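Local coordinates for uncharacterized protein (Thermus thermophilus HB8, PDB 6SCE), which probably acts as a DNA nuclease of type III CRISPR defence, switched on when cyclic oligoadenylate binds its CARF-type sensor part, at residues K279-A284 against H344-S349; P314-L319 against G340-R345. One frame throughout, in Å; residues are numbered along the deposited sequence. Where two conformers were deposited one is given.

Contact 1: K279-A284 against H344-S349; sequences KASKKA and HRSFLS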
# COMPACT_ATOMS: atom_id res chain seq x y z
N LYS A 279 -18.90 14.52 5.99
CA LYS A 279 -18.77 14.01 4.62
C LYS A 279 -20.01 13.30 4.06
O LYS A 279 -20.07 13.08 2.85
CB LYS A 279 -17.56 13.06 4.53
CG LYS A 279 -16.32 13.60 5.22
CD LYS A 279 -15.04 13.26 4.48
CE LYS A 279 -13.85 13.19 5.43
NZ LYS A 279 -13.72 14.39 6.29
N ALA A 280 -21.00 12.99 4.90
CA ALA A 280 -22.12 12.15 4.47
C ALA A 280 -22.66 12.57 3.11
O ALA A 280 -23.04 13.71 2.92
CB ALA A 280 -23.24 12.15 5.51
N SER A 281 -22.67 11.63 2.17
CA SER A 281 -23.22 11.87 0.84
C SER A 281 -24.73 11.66 0.92
O SER A 281 -25.21 10.76 1.63
CB SER A 281 -22.60 10.89 -0.17
OG SER A 281 -21.18 11.05 -0.26
N LYS A 282 -25.47 12.49 0.19
CA LYS A 282 -26.93 12.50 0.27
C LYS A 282 -27.59 11.91 -0.95
O LYS A 282 -28.69 11.39 -0.85
CB LYS A 282 -27.45 13.95 0.41
CG LYS A 282 -26.90 14.72 1.58
CD LYS A 282 -27.41 14.15 2.88
CE LYS A 282 -26.95 14.98 4.07
NZ LYS A 282 -26.88 14.11 5.28
N LYS A 283 -26.93 12.02 -2.10
CA LYS A 283 -27.52 11.70 -3.36
C LYS A 283 -27.07 10.37 -3.94
O LYS A 283 -25.96 9.92 -3.67
CB LYS A 283 -27.16 12.79 -4.37
CG LYS A 283 -27.65 14.19 -4.00
CD LYS A 283 -27.47 15.09 -5.22
CE LYS A 283 -27.82 16.53 -4.93
NZ LYS A 283 -27.84 17.24 -6.24
N ALA A 284 -27.93 9.80 -4.75
CA ALA A 284 -27.58 8.71 -5.63
C ALA A 284 -26.59 9.18 -6.69
O ALA A 284 -26.46 10.39 -6.96
CB ALA A 284 -28.80 8.15 -6.32
N HIS A 344 -17.86 10.74 -11.13
CA HIS A 344 -18.90 10.71 -10.11
C HIS A 344 -18.30 10.02 -8.89
O HIS A 344 -17.63 8.99 -9.03
CB HIS A 344 -20.08 9.93 -10.60
CG HIS A 344 -20.54 10.32 -11.97
ND1 HIS A 344 -21.24 11.49 -12.22
CD2 HIS A 344 -20.41 9.69 -13.16
CE1 HIS A 344 -21.51 11.56 -13.50
NE2 HIS A 344 -21.03 10.48 -14.10
N ARG A 345 -18.56 10.57 -7.72
CA ARG A 345 -17.98 10.07 -6.50
C ARG A 345 -19.03 10.05 -5.47
O ARG A 345 -19.95 10.86 -5.52
CB ARG A 345 -16.84 10.97 -6.04
CG ARG A 345 -17.18 12.46 -6.06
CD ARG A 345 -15.99 13.29 -5.61
NE ARG A 345 -15.95 13.39 -4.16
CZ ARG A 345 -15.02 14.03 -3.46
NH1 ARG A 345 -13.99 14.64 -4.06
NH2 ARG A 345 -15.11 14.02 -2.14
N SER A 346 -18.90 9.15 -4.50
CA SER A 346 -19.72 9.20 -3.33
C SER A 346 -18.97 8.60 -2.17
O SER A 346 -18.07 7.76 -2.37
CB SER A 346 -21.04 8.45 -3.56
OG SER A 346 -21.96 8.72 -2.51
N PHE A 347 -19.31 9.03 -0.95
CA PHE A 347 -18.80 8.42 0.27
C PHE A 347 -19.71 7.32 0.80
O PHE A 347 -20.96 7.48 0.87
CB PHE A 347 -18.60 9.46 1.37
CG PHE A 347 -17.47 10.40 1.12
CD1 PHE A 347 -16.15 9.95 1.10
CD2 PHE A 347 -17.72 11.76 0.92
CE1 PHE A 347 -15.11 10.84 0.89
CE2 PHE A 347 -16.67 12.65 0.70
CZ PHE A 347 -15.36 12.18 0.67
N LEU A 348 -19.08 6.23 1.24
CA LEU A 348 -19.74 5.19 2.03
C LEU A 348 -19.76 5.61 3.49
O LEU A 348 -18.92 6.40 3.89
CB LEU A 348 -19.00 3.86 1.91
CG LEU A 348 -18.75 3.37 0.49
CD1 LEU A 348 -17.94 2.08 0.56
CD2 LEU A 348 -20.05 3.19 -0.31
N SER A 349 -20.72 5.10 4.26
CA SER A 349 -20.78 5.35 5.69
C SER A 349 -19.52 4.82 6.37
O SER A 349 -19.03 5.43 7.30
CB SER A 349 -22.02 4.68 6.31
OG SER A 349 -23.20 5.17 5.70
O HOH W 1 -21.71 9.03 3.03
O HOH W 2 -23.28 10.80 -3.61
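K279 leads the loop onto the edge strand by laying its CB over one face of the F347 ring, a CH-pi contact with CB 4.2 Å from the centroid of that ring. Further along the bent side chain CD passes over the rim of the same face, and the NZ then turns back to the carbonyls of L275 and K277, at and just past the end of helix 268-276. S281 makes the direct polar link. With its OG anti to the carbonyl carbon (chi1 -61°), S281 accepts the backbone N-H of F347, OG to N 2.8 Å and fairly straight at 164°. The S281 N donates to a water that in turn donates to F347 O, so both backbone polar groups of F347 are held by S281, one directly and one through solvent. S281 CB also packs 3.3 Å from S346 OG. At K283 the lysine chain leads off, but its carbonyl O takes a second water, 2.8 Å away, which also bonds S346 OG. Helix 326-338 touches F347 through E326 and L329. The whole is a partly hydrated surface loop along the outermost strand, 342-347, of a mixed Rossmann-like sheet, at the end where its strands run parallel.

Contact 2: P314-L319 against G340-R345; sequences PREVYL and GVRVHR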
# COMPACT_ATOMS: atom_id res chain seq x y z
N PRO A 314 -11.99 4.89 -19.91
CA PRO A 314 -13.34 5.31 -19.67
C PRO A 314 -13.64 6.76 -20.05
O PRO A 314 -12.74 7.61 -20.01
CB PRO A 314 -13.46 5.17 -18.15
CG PRO A 314 -12.09 5.48 -17.66
CD PRO A 314 -11.20 4.83 -18.67
N ARG A 315 -14.90 7.00 -20.39
CA ARG A 315 -15.42 8.35 -20.54
C ARG A 315 -16.08 8.83 -19.24
O ARG A 315 -16.16 10.02 -19.00
CB ARG A 315 -16.40 8.42 -21.73
CG ARG A 315 -15.75 8.10 -23.07
CD ARG A 315 -16.63 8.53 -24.24
NE ARG A 315 -15.94 8.56 -25.53
CZ ARG A 315 -15.84 7.53 -26.36
NH1 ARG A 315 -16.37 6.37 -26.05
NH2 ARG A 315 -15.19 7.68 -27.52
N GLU A 316 -16.56 7.89 -18.41
CA GLU A 316 -17.11 8.20 -17.09
C GLU A 316 -16.55 7.20 -16.07
O GLU A 316 -16.42 6.01 -16.36
CB GLU A 316 -18.64 8.13 -17.06
CG GLU A 316 -19.33 9.01 -18.09
CD GLU A 316 -20.79 9.30 -17.78
OE1 GLU A 316 -21.15 9.51 -16.60
OE2 GLU A 316 -21.57 9.36 -18.73
N VAL A 317 -16.22 7.71 -14.90
CA VAL A 317 -15.70 6.90 -13.83
C VAL A 317 -16.53 7.15 -12.59
O VAL A 317 -16.92 8.28 -12.30
CB VAL A 317 -14.19 7.13 -13.60
CG1 VAL A 317 -13.89 8.57 -13.21
CG2 VAL A 317 -13.67 6.18 -12.54
N TYR A 318 -16.84 6.08 -11.88
CA TYR A 318 -17.58 6.16 -10.64
C TYR A 318 -16.67 5.67 -9.55
O TYR A 318 -16.19 4.55 -9.65
CB TYR A 318 -18.80 5.27 -10.70
CG TYR A 318 -19.88 5.76 -11.65
CD1 TYR A 318 -19.77 5.55 -13.01
CD2 TYR A 318 -21.02 6.41 -11.18
CE1 TYR A 318 -20.76 5.99 -13.89
CE2 TYR A 318 -22.01 6.86 -12.04
CZ TYR A 318 -21.88 6.65 -13.40
OH TYR A 318 -22.86 7.08 -14.28
N LEU A 319 -16.40 6.52 -8.57
CA LEU A 319 -15.42 6.28 -7.52
C LEU A 319 -16.10 6.32 -6.16
O LEU A 319 -16.72 7.32 -5.83
CB LEU A 319 -14.29 7.31 -7.57
CG LEU A 319 -13.47 7.40 -8.84
CD1 LEU A 319 -12.50 8.56 -8.82
CD2 LEU A 319 -12.75 6.07 -9.07
N GLY A 340 -9.91 14.28 -18.99
CA GLY A 340 -11.15 14.51 -19.72
C GLY A 340 -12.25 13.52 -19.40
O GLY A 340 -13.20 13.38 -20.18
N VAL A 341 -12.14 12.82 -18.27
CA VAL A 341 -13.11 11.80 -17.88
C VAL A 341 -14.13 12.41 -16.95
O VAL A 341 -13.73 13.08 -16.02
CB VAL A 341 -12.43 10.59 -17.18
CG1 VAL A 341 -13.45 9.53 -16.83
CG2 VAL A 341 -11.37 10.00 -18.09
N ARG A 342 -15.41 12.16 -17.17
CA ARG A 342 -16.43 12.61 -16.21
C ARG A 342 -16.38 11.77 -14.93
O ARG A 342 -16.46 10.55 -14.98
CB ARG A 342 -17.84 12.54 -16.79
CG ARG A 342 -18.88 13.23 -15.91
CD ARG A 342 -20.29 13.09 -16.47
NE ARG A 342 -20.52 14.04 -17.55
CZ ARG A 342 -20.58 13.75 -18.85
NH1 ARG A 342 -20.47 12.50 -19.33
NH2 ARG A 342 -20.78 14.75 -19.71
N VAL A 343 -16.28 12.44 -13.79
CA VAL A 343 -16.15 11.75 -12.51
C VAL A 343 -17.41 11.86 -11.65
O VAL A 343 -17.94 12.95 -11.47
CB VAL A 343 -14.99 12.33 -11.70
CG1 VAL A 343 -14.90 11.62 -10.35
CG2 VAL A 343 -13.70 12.19 -12.47
N HIS A 344 -17.86 10.74 -11.13
CA HIS A 344 -18.90 10.71 -10.11
C HIS A 344 -18.30 10.02 -8.89
O HIS A 344 -17.63 8.99 -9.03
CB HIS A 344 -20.08 9.93 -10.60
CG HIS A 344 -20.54 10.32 -11.97
ND1 HIS A 344 -21.24 11.49 -12.22
CD2 HIS A 344 -20.41 9.69 -13.16
CE1 HIS A 344 -21.51 11.56 -13.50
NE2 HIS A 344 -21.03 10.48 -14.10
N ARG A 345 -18.56 10.57 -7.72
CA ARG A 345 -17.98 10.07 -6.50
C ARG A 345 -19.03 10.05 -5.47
O ARG A 345 -19.95 10.86 -5.52
CB ARG A 345 -16.84 10.97 -6.04
CG ARG A 345 -17.18 12.46 -6.06
CD ARG A 345 -15.99 13.29 -5.61
NE ARG A 345 -15.95 13.39 -4.16
CZ ARG A 345 -15.02 14.03 -3.46
NH1 ARG A 345 -13.99 14.64 -4.06
NH2 ARG A 345 -15.11 14.02 -2.14
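The imidazole of H344 donates through NE2 to E316 OE1, 2.7 Å apart, with the acceptor in the ring plane and met nearly along its C-O axis. The carboxylate is turned 50° from that ring, and its other oxygen, OE2, forms a longer salt bridge of 3.4 Å to R342 NH1; OE2 also accepts the backbone N of Q289. E316 thus lies between a histidine and an arginine on the same sheet face, a setting that would be expected to keep it ionised and to fix the rotation of the H344 ring. That ring lies alongside Y318, CD2 of H344 3.4 Å from CZ of Y318 and over one face of the phenol, the two planes inclined at 33°; the Y318 hydroxyl bonds P286 O. Beneath these side chains four backbone bonds join the strands in parallel register: R342 N to R315 O, V317 N to R342 O, H344 N to V317 O and, the shortest at 2.8 Å, L319 N to H344 O. On the other face V317 CG1 meets V343 CG2 at 3.7 Å, while L319 CD1 reaches V343 CG1 more loosely; V341, just before the strand, brings its CG1 to 3.8 Å from V317 CG1. F336 of helix 326-338 covers V317 and V343, and G340, at positive phi, is the C-prime residue of the Schellman motif that ends this helix before the second strand starts. Strand, helix and neighbouring parallel strand make a beta-alpha-beta crossover, the building unit of Rossmann-like domains such as CARF.

In the fold
Contacts 1 and 2 have centres 15 Å apart and share H344 and R345, because both use strand 342-347, the edge of its sheet within this chain. Contact 2 pairs that strand with its inner neighbour 316-321, whereas contact 1 meets its other side with a loop, so the strand is flanked on both sides. They join where S346 N lies 3.1 Å from L319 O, a probable hydrogen bond that continues the parallel pairing into contact 1. The bound nucleic acid comes to about 7 Å of contact 1 and about 11 Å of contact 2, nearest atoms in each case, so contact 1 lies closer to the ligand but neither touches it.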